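Local coordinates for ankyrin repeat domain protein (Legionella pneumophila subsp. pneumophila, PDB 6MCA) that acts as an ankyrin-repeat effector that interacts with host LARP7 of the 7SK snRNP complex and contains a cysteine protease-like region of uncertain activity, at residues F190-V195 with T226-L231; D197-F202 with P216-I221. All blocks are in the same frame, centred on the assembly; numbering follows the deposited sequence. Where two conformers were deposited one is given.

Contact 1: residues F190-V195 with T226-L231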
loop_
_atom_site.group_PDB
_atom_site.type_symbol
_atom_site.label_atom_id
_atom_site.label_comp_id
_atom_site.label_asym_id
_atom_site.label_seq_id
_atom_site.Cartn_x
_atom_site.Cartn_y
_atom_site.Cartn_z
ATOM N N PHE A 190 0.366 0.158 3.309
ATOM C CA PHE A 190 -0.593 -0.465 2.406
ATOM C C PHE A 190 0.115 -1.149 1.246
ATOM O O PHE A 190 -0.247 -2.267 0.864
ATOM C CB PHE A 190 -1.581 0.584 1.890
ATOM C CG PHE A 190 -2.475 0.090 0.787
ATOM C CD1 PHE A 190 -3.630 -0.618 1.079
ATOM C CD2 PHE A 190 -2.166 0.340 -0.541
ATOM C CE1 PHE A 190 -4.458 -1.071 0.069
ATOM C CE2 PHE A 190 -2.988 -0.113 -1.555
ATOM C CZ PHE A 190 -4.137 -0.818 -1.249
ATOM N N THR A 191 1.126 -0.490 0.673
ATOM C CA THR A 191 1.837 -1.067 -0.463
ATOM C C THR A 191 2.566 -2.346 -0.067
ATOM O O THR A 191 2.524 -3.341 -0.798
ATOM C CB THR A 191 2.817 -0.047 -1.047
ATOM O OG1 THR A 191 2.085 1.025 -1.653
ATOM C CG2 THR A 191 3.704 -0.694 -2.097
ATOM N N VAL A 192 3.235 -2.342 1.087
ATOM C CA VAL A 192 3.936 -3.540 1.545
ATOM C C VAL A 192 2.954 -4.690 1.733
ATOM O O VAL A 192 3.186 -5.820 1.272
ATOM C CB VAL A 192 4.712 -3.243 2.841
ATOM C CG1 VAL A 192 5.373 -4.506 3.368
ATOM C CG2 VAL A 192 5.748 -2.155 2.603
ATOM N N ALA A 193 1.830 -4.413 2.402
ATOM C CA ALA A 193 0.838 -5.457 2.644
ATOM C C ALA A 193 0.276 -6.005 1.335
ATOM O O ALA A 193 0.163 -7.228 1.160
ATOM C CB ALA A 193 -0.283 -4.917 3.531
ATOM N N VAL A 194 -0.067 -5.117 0.399
ATOM C CA VAL A 194 -0.684 -5.564 -0.843
ATOM C C VAL A 194 0.324 -6.301 -1.716
ATOM O O VAL A 194 -0.044 -7.233 -2.438
ATOM C CB VAL A 194 -1.335 -4.372 -1.575
ATOM C CG1 VAL A 194 -0.338 -3.653 -2.474
ATOM C CG2 VAL A 194 -2.545 -4.837 -2.372
ATOM N N VAL A 195 1.610 -5.943 -1.637
ATOM C CA VAL A 195 2.619 -6.646 -2.424
ATOM C C VAL A 195 2.822 -8.053 -1.882
ATOM O O VAL A 195 2.922 -9.022 -2.648
ATOM C CB VAL A 195 3.936 -5.848 -2.447
ATOM C CG1 VAL A 195 5.096 -6.741 -2.867
ATOM C CG2 VAL A 195 3.812 -4.664 -3.387
ATOM N N THR A 226 7.115 -9.269 5.410
ATOM C CA THR A 226 6.478 -9.353 6.718
ATOM C C THR A 226 7.253 -8.535 7.739
ATOM O O THR A 226 6.714 -7.608 8.357
ATOM C CB THR A 226 6.380 -10.813 7.166
ATOM O OG1 THR A 226 5.589 -11.551 6.229
ATOM C CG2 THR A 226 5.746 -10.907 8.546
ATOM N N ASP A 227 8.548 -8.837 7.881
ATOM C CA ASP A 227 9.367 -8.105 8.837
ATOM C C ASP A 227 9.326 -6.612 8.549
ATOM O O ASP A 227 9.163 -5.800 9.469
ATOM C CB ASP A 227 10.802 -8.630 8.808
ATOM C CG ASP A 227 10.904 -10.066 9.290
ATOM O OD1 ASP A 227 9.999 -10.512 10.026
ATOM O OD2 ASP A 227 11.888 -10.749 8.931
ATOM N N ALA A 228 9.410 -6.240 7.268
ATOM C CA ALA A 228 9.348 -4.829 6.904
ATOM C C ALA A 228 8.102 -4.185 7.491
ATOM O O ALA A 228 8.181 -3.141 8.154
ATOM C CB ALA A 228 9.379 -4.676 5.382
ATOM N N ALA A 229 6.948 -4.835 7.308
ATOM C CA ALA A 229 5.703 -4.313 7.858
ATOM C C ALA A 229 5.853 -4.016 9.341
ATOM O O ALA A 229 5.564 -2.902 9.798
ATOM C CB ALA A 229 4.563 -5.304 7.614
ATOM N N GLU A 230 6.365 -4.989 10.101
ATOM C CA GLU A 230 6.582 -4.769 11.525
ATOM C C GLU A 230 7.459 -3.545 11.748
ATOM O O GLU A 230 7.078 -2.616 12.474
ATOM C CB GLU A 230 7.207 -6.011 12.161
ATOM C CG GLU A 230 7.449 -5.884 13.658
ATOM C CD GLU A 230 8.052 -7.138 14.262
ATOM O OE1 GLU A 230 8.212 -8.136 13.528
ATOM O OE2 GLU A 230 8.365 -7.125 15.472
ATOM N N LEU A 231 8.612 -3.497 11.074
ATOM C CA LEU A 231 9.531 -2.381 11.266
ATOM C C LEU A 231 8.888 -1.060 10.881
ATOM O O LEU A 231 9.249 -0.012 11.430
ATOM C CB LEU A 231 10.810 -2.605 10.461
ATOM C CG LEU A 231 11.779 -3.651 11.014
ATOM C CD1 LEU A 231 12.854 -3.977 9.989
ATOM C CD2 LEU A 231 12.401 -3.173 12.317
#
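Val192 meets Ala228 and Ala229 with a single methyl. Its CG1 is directed at the step between the two alanines, 4.5 Å from Ala228 CB and 4.4 Å from Ala229 CB, and comes as close to the backbone as to the side chains, with Ala229 N 4.3 Å from the same CG1. That methyl lies anti to the backbone N of Val192 (chi1 177°), which carries it out toward the second helix, while CG2 stays farther from both alanine methyls. The CB atoms of Ala228 and Ala229 also point toward the valine, and CG1 faces the gap between them, 5.3 Å from Ala228 CB to Ala229 CB. Because neither alanine reaches beyond CB, the backbones come close: Val192 CA and Ala229 CA are 6.6 Å apart. The two segments belong to antiparallel helices, 188-202 and 215-233, and Val192 packs as a knob into the hole formed by Phe225, Ala228, Ala229 and Leu232. No hydrogen bond crosses between the segments; the side chains that meet are all apolar. On the more polar flank, Thr226 OG1 bonds to Lys196 NZ and to Met222 O. The far side of 190-195 is covered by other helices: Phe190 and Val194 rest on Leu130 of helix 126-131, and Thr191 and Val194 on Trp349 of helix 348-353.

Contact 2: residues D197-F202 with P216-I221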
loop_
_atom_site.group_PDB
_atom_site.type_symbol
_atom_site.label_atom_id
_atom_site.label_comp_id
_atom_site.label_asym_id
_atom_site.label_seq_id
_atom_site.Cartn_x
_atom_site.Cartn_y
_atom_site.Cartn_z
ATOM N N ASP A 197 0.567 -9.811 -0.264
ATOM C CA ASP A 197 -0.630 -10.574 -0.607
ATOM C C ASP A 197 -0.655 -10.943 -2.088
ATOM O O ASP A 197 -1.109 -12.034 -2.457
ATOM C CB ASP A 197 -1.882 -9.784 -0.230
ATOM C CG ASP A 197 -3.153 -10.572 -0.463
ATOM O OD1 ASP A 197 -3.444 -11.481 0.344
ATOM O OD2 ASP A 197 -3.859 -10.285 -1.453
ATOM N N SER A 198 -0.163 -10.049 -2.951
ATOM C CA SER A 198 -0.120 -10.329 -4.379
ATOM C C SER A 198 0.855 -11.453 -4.688
ATOM O O SER A 198 0.570 -12.311 -5.526
ATOM C CB SER A 198 0.257 -9.063 -5.146
ATOM O OG SER A 198 0.663 -9.364 -6.469
ATOM N N LEU A 199 2.011 -11.468 -4.021
ATOM C CA LEU A 199 2.937 -12.584 -4.195
ATOM C C LEU A 199 2.307 -13.895 -3.733
ATOM O O LEU A 199 2.437 -14.930 -4.403
ATOM C CB LEU A 199 4.236 -12.315 -3.435
ATOM C CG LEU A 199 5.135 -11.218 -4.003
ATOM C CD1 LEU A 199 6.324 -10.983 -3.088
ATOM C CD2 LEU A 199 5.597 -11.576 -5.409
ATOM N N ARG A 200 1.619 -13.864 -2.585
ATOM C CA ARG A 200 0.955 -15.063 -2.083
ATOM C C ARG A 200 -0.062 -15.590 -3.089
ATOM O O ARG A 200 -0.114 -16.795 -3.365
ATOM C CB ARG A 200 0.277 -14.769 -0.744
ATOM C CG ARG A 200 -0.531 -15.937 -0.202
ATOM C CD ARG A 200 -1.404 -15.518 0.969
ATOM N NE ARG A 200 -2.507 -14.655 0.554
ATOM C CZ ARG A 200 -3.663 -15.101 0.074
ATOM N NH1 ARG A 200 -3.871 -16.403 -0.055
ATOM N NH2 ARG A 200 -4.611 -14.243 -0.277
ATOM N N ARG A 201 -0.885 -14.698 -3.643
ATOM C CA ARG A 201 -1.848 -15.116 -4.657
ATOM C C ARG A 201 -1.152 -15.592 -5.925
ATOM O O ARG A 201 -1.646 -16.503 -6.601
ATOM C CB ARG A 201 -2.802 -13.969 -4.983
ATOM C CG ARG A 201 -3.619 -13.485 -3.803
ATOM C CD ARG A 201 -4.483 -12.293 -4.187
ATOM N NE ARG A 201 -5.309 -11.845 -3.071
ATOM C CZ ARG A 201 -6.473 -12.390 -2.739
ATOM N NH1 ARG A 201 -6.953 -13.409 -3.440
ATOM N NH2 ARG A 201 -7.158 -11.919 -1.707
ATOM N N PHE A 202 -0.008 -14.993 -6.258
ATOM C CA PHE A 202 0.692 -15.326 -7.491
ATOM C C PHE A 202 1.219 -16.752 -7.455
ATOM O O PHE A 202 0.976 -17.535 -8.381
ATOM C CB PHE A 202 1.827 -14.329 -7.717
ATOM C CG PHE A 202 2.659 -14.617 -8.930
ATOM C CD1 PHE A 202 2.107 -14.552 -10.198
ATOM C CD2 PHE A 202 3.999 -14.943 -8.802
ATOM C CE1 PHE A 202 2.875 -14.813 -11.317
ATOM C CE2 PHE A 202 4.772 -15.204 -9.916
ATOM C CZ PHE A 202 4.210 -15.139 -11.175
ATOM N N PRO A 216 10.310 -21.161 -3.597
ATOM C CA PRO A 216 11.043 -20.982 -2.327
ATOM C C PRO A 216 11.650 -19.598 -2.150
ATOM O O PRO A 216 11.422 -18.955 -1.115
ATOM C CB PRO A 216 12.114 -22.077 -2.398
ATOM C CG PRO A 216 11.477 -23.149 -3.189
ATOM C CD PRO A 216 10.664 -22.443 -4.239
ATOM N N TYR A 217 12.413 -19.119 -3.137
ATOM C CA TYR A 217 13.003 -17.786 -3.049
ATOM C C TYR A 217 11.936 -16.731 -2.785
ATOM O O TYR A 217 12.069 -15.909 -1.870
ATOM C CB TYR A 217 13.768 -17.466 -4.336
ATOM C CG TYR A 217 15.131 -18.117 -4.428
ATOM C CD1 TYR A 217 15.587 -18.967 -3.430
ATOM C CD2 TYR A 217 15.963 -17.877 -5.514
ATOM C CE1 TYR A 217 16.833 -19.563 -3.511
ATOM C CE2 TYR A 217 17.210 -18.467 -5.604
ATOM C CZ TYR A 217 17.639 -19.308 -4.601
ATOM O OH TYR A 217 18.880 -19.898 -4.687
ATOM N N ILE A 218 10.855 -16.761 -3.572
ATOM C CA ILE A 218 9.736 -15.846 -3.359
ATOM C C ILE A 218 9.268 -15.904 -1.913
ATOM O O ILE A 218 9.044 -14.866 -1.275
ATOM C CB ILE A 218 8.591 -16.169 -4.338
ATOM C CG1 ILE A 218 9.051 -15.963 -5.782
ATOM C CG2 ILE A 218 7.368 -15.318 -4.031
ATOM C CD1 ILE A 218 7.940 -16.087 -6.803
ATOM N N HIS A 219 9.142 -17.117 -1.364
ATOM C CA HIS A 219 8.740 -17.268 0.030
ATOM C C HIS A 219 9.611 -16.415 0.940
ATOM O O HIS A 219 9.103 -15.620 1.743
ATOM C CB HIS A 219 8.811 -18.740 0.443
ATOM C CG HIS A 219 7.611 -19.540 0.041
ATOM N ND1 HIS A 219 7.706 -20.813 -0.478
ATOM C CD2 HIS A 219 6.290 -19.249 0.084
ATOM C CE1 HIS A 219 6.495 -21.271 -0.740
ATOM N NE2 HIS A 219 5.618 -20.341 -0.408
ATOM N N ASN A 220 10.934 -16.534 0.791
ATOM C CA ASN A 220 11.845 -15.743 1.612
ATOM C C ASN A 220 11.538 -14.259 1.476
ATOM O O ASN A 220 11.435 -13.540 2.480
ATOM C CB ASN A 220 13.292 -16.038 1.220
ATOM C CG ASN A 220 13.700 -17.461 1.534
ATOM O OD1 ASN A 220 13.212 -18.062 2.491
ATOM N ND2 ASN A 220 14.601 -18.011 0.727
ATOM N N ILE A 221 11.343 -13.796 0.238
ATOM C CA ILE A 221 11.005 -12.392 0.011
ATOM C C ILE A 221 9.776 -12.018 0.826
ATOM O O ILE A 221 9.770 -11.016 1.554
ATOM C CB ILE A 221 10.795 -12.125 -1.490
ATOM C CG1 ILE A 221 12.096 -12.368 -2.259
ATOM C CG2 ILE A 221 10.299 -10.707 -1.719
ATOM C CD1 ILE A 221 11.960 -12.214 -3.760
#
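Leu199 divides its two methyls between Ile218 and Ile221, one turn apart on the facing helix. CD1, anti to CA (chi2 175°), reaches furthest and lies 4.2 Å from Ile221 CG2; the other branch, CD2, turns to Ile218, whose CG2 is 4.4 Å away. In both isoleucines it is the CG2 branch that does the touching. Phe202, one turn on from Leu199, also points at the second helix, but its ring stays at the margin, with CE2 4.5 Å from Ile218 CD1; the ring also meets Trp383, and Trp386 edge-to-face. Val356 against Leu199 and Ala359 against Ile221 show helix 355-364 covering this apolar face of the helix pair.

Whereas Leu199, Ile218 and Ile221 are buried, the polar side of 197-202 leads toward solvent at the exposed Arg200. Here Asp197 spreads its carboxylate between two arginines: OD1 takes Arg200 NH2 at 3.1 Å, with a weak second bond from Arg200 NE, and OD2 takes Arg201 NE at 2.7 Å. Both oxygens are met on their syn sides, about 31° and 26° out of the carboxylate plane. The guanidinium groups stand edge over face, Arg200 NH2 lying 3.6 Å above the centre of the Arg201 plane. Such close approach of two cations is probably made tolerable by the carboxylate they share, which should in turn hold Asp197 ionised. This salt-bridge network within helix 188-202 probably offsets much of its charge locally, while between 197-202 and 216-221 only apolar side chains meet and no hydrogen bond crosses.

Following the chain from the N terminus, the paired strands 168-172 and 178-182 precede helix 188-202, which supplies first 190-195 and then 197-202. After a mostly irregular connection it returns as helix 215-233, giving 216-221 and lastly 226-231. Contact 2 therefore closes the shorter loop, with 13 residues between its segments, and lies wholly within the 30-residue span closed by contact 1; nothing crosses. Together they join the two arms of an antiparallel helical hairpin at places about 13 Å apart, centre to centre. Contact 1 lies nearer the middle of the chain, beside helices 126-131 and 348-353, whereas contact 2 faces helices 355-364 and 373-399.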